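Local coordinates for hypothetical protein, IPT/TIG domain protein (Bacteroides ovatus, PDB 4HW6) that is of unknown function but, with an IPT/TIG domain joined to a six-bladed beta-propeller, probably binds carbohydrate as an auxiliary nutrient-binding protein, at residues Y288-Y291 with C296-R299. Numbering follows the deposited sequence. Where two conformers were deposited one is given.
Sequences YIIY and CIYR
Ile289 and Tyr298 form a hydrogen-bonded pair of this antiparallel hairpin, each residue giving one bond through its N-H and taking one at its carbonyl. Ile289 N reaches Tyr298 O at 2.8 Å, approaching from above the carbonyl plane, and Tyr298 N returns an almost straight bond to Ile289 O (174° at the hydrogen). Both carbonyls also receive a CA-H...O contact, Tyr298 O from Tyr288 CA (3.2 Å) and Ile289 O from Ile297 CA. Near the turn, Tyr291 N donates to Cys296 O, but this bond is more bent. Strands 286-291 and 296-301 are the middle two of a four-stranded antiparallel sheet, consistent with one propeller blade.

On the Tyr298 side of the sheet, its ring and that of Tyr291 make an offset stack, planes 4° apart and centroids 4.1 Å apart. The slide is large enough to put Tyr291 OH over the centre of the Tyr298 ring, while Tyr298 CE1 sits nearer the rim of the Tyr291 ring. Both hydroxyls bond to the carboxylate of Asp270, Tyr291 OH to OD1 and Tyr298 OH to OD2. Cys296 SG, turned between its backbone N and carbonyl carbon (chi1 57°), lies 3.7 Å from Tyr291 CD2, an oblique sulfur-aromatic contact.

On the opposite face, which carries Tyr288, Ile290 and Ile297, the packing is apolar: Ile297 CG2 packs 3.6 Å from Tyr288 CD1. Ile290 and Ile297 also touch Phe357 and Phe359 respectively, in strand 355-361 of another propeller sheet.

The one carboxylate thus ties together two stacked phenols from adjacent strands, which would favour their offset and satisfies both hydroxyls in a buried setting.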
loop_
_atom_site.group_PDB
_atom_site.type_symbol
_atom_site.label_atom_id
_atom_site.label_comp_id
_atom_site.label_asym_id
_atom_site.label_seq_id
_atom_site.Cartn_x
_atom_site.Cartn_y
_atom_site.Cartn_z
ATOM N N TYR A 288 12.793 -10.993 5.186
ATOM C CA TYR A 288 13.179 -10.062 6.223
ATOM C C TYR A 288 12.559 -10.443 7.556
ATOM O O TYR A 288 11.405 -10.887 7.631
ATOM C CB TYR A 288 12.776 -8.631 5.882
ATOM C CG TYR A 288 13.656 -7.926 4.869
ATOM C CD1 TYR A 288 15.038 -8.002 4.917
ATOM C CD2 TYR A 288 13.094 -7.167 3.868
ATOM C CE1 TYR A 288 15.838 -7.341 3.968
ATOM C CE2 TYR A 288 13.868 -6.507 2.923
ATOM C CZ TYR A 288 15.233 -6.595 2.972
ATOM O OH TYR A 288 16.016 -5.970 2.035
ATOM N N ILE A 289 13.339 -10.248 8.603
ATOM C CA ILE A 289 12.886 -10.295 9.962
ATOM C C ILE A 289 12.975 -8.887 10.545
ATOM O O ILE A 289 14.089 -8.347 10.771
ATOM C CB ILE A 289 13.750 -11.228 10.835
ATOM C CG1 ILE A 289 13.994 -12.586 10.164
ATOM C CG2 ILE A 289 13.103 -11.399 12.214
ATOM C CD1 ILE A 289 15.122 -13.364 10.816
ATOM N N ILE A 290 11.810 -8.271 10.733
ATOM C CA ILE A 290 11.726 -6.962 11.337
ATOM C C ILE A 290 11.751 -7.102 12.851
ATOM O O ILE A 290 10.891 -7.787 13.412
ATOM C CB ILE A 290 10.480 -6.201 10.895
ATOM C CG1 ILE A 290 10.392 -6.139 9.351
ATOM C CG2 ILE A 290 10.514 -4.791 11.481
ATOM C CD1 ILE A 290 9.110 -5.500 8.844
ATOM N N TYR A 291 12.767 -6.518 13.495
ATOM C CA TYR A 291 12.884 -6.537 14.947
ATOM C C TYR A 291 12.097 -5.328 15.427
ATOM O O TYR A 291 12.619 -4.222 15.556
ATOM C CB TYR A 291 14.345 -6.445 15.407
ATOM C CG TYR A 291 15.194 -7.684 15.319
ATOM C CD1 TYR A 291 15.079 -8.601 14.273
ATOM C CD2 TYR A 291 16.155 -7.937 16.300
ATOM C CE1 TYR A 291 15.874 -9.745 14.222
ATOM C CE2 TYR A 291 16.969 -9.062 16.247
ATOM C CZ TYR A 291 16.842 -9.957 15.195
ATOM O OH TYR A 291 17.655 -11.088 15.165
ATOM N N CYS A 296 15.654 -2.665 14.070
ATOM C CA CYS A 296 16.528 -3.140 13.000
ATOM C C CYS A 296 15.812 -4.195 12.190
ATOM O O CYS A 296 14.751 -4.702 12.595
ATOM C CB CYS A 296 17.864 -3.607 13.551
ATOM S SG CYS A 296 17.722 -4.886 14.786
ATOM N N ILE A 297 16.336 -4.439 10.993
ATOM C CA ILE A 297 15.803 -5.439 10.095
ATOM C C ILE A 297 16.943 -6.398 9.724
ATOM O O ILE A 297 18.043 -5.966 9.357
ATOM C CB ILE A 297 15.200 -4.810 8.811
ATOM C CG1 ILE A 297 14.042 -3.863 9.146
ATOM C CG2 ILE A 297 14.750 -5.922 7.844
ATOM C CD1 ILE A 297 13.498 -3.075 7.952
ATOM N N TYR A 298 16.676 -7.690 9.839
ATOM C CA TYR A 298 17.611 -8.725 9.440
ATOM C C TYR A 298 17.061 -9.449 8.225
ATOM O O TYR A 298 15.855 -9.368 7.910
ATOM C CB TYR A 298 17.763 -9.768 10.556
ATOM C CG TYR A 298 18.630 -9.437 11.745
ATOM C CD1 TYR A 298 18.446 -8.280 12.485
ATOM C CD2 TYR A 298 19.594 -10.345 12.189
ATOM C CE1 TYR A 298 19.211 -8.018 13.624
ATOM C CE2 TYR A 298 20.367 -10.078 13.311
ATOM C CZ TYR A 298 20.166 -8.903 14.028
ATOM O OH TYR A 298 20.930 -8.665 15.171
ATOM N N ARG A 299 17.951 -10.185 7.558
ATOM C CA ARG A 299 17.559 -11.082 6.471
ATOM C C ARG A 299 17.917 -12.528 6.823
ATOM O O ARG A 299 19.002 -12.804 7.353
ATOM C CB ARG A 299 18.246 -10.659 5.163
ATOM C CG ARG A 299 18.195 -11.701 4.043
ATOM C CD ARG A 299 18.448 -11.091 2.683
ATOM N NE ARG A 299 18.961 -12.053 1.720
ATOM C CZ ARG A 299 19.287 -11.750 0.464
ATOM N NH1 ARG A 299 19.141 -10.513 0.029
ATOM N NH2 ARG A 299 19.768 -12.675 -0.357
#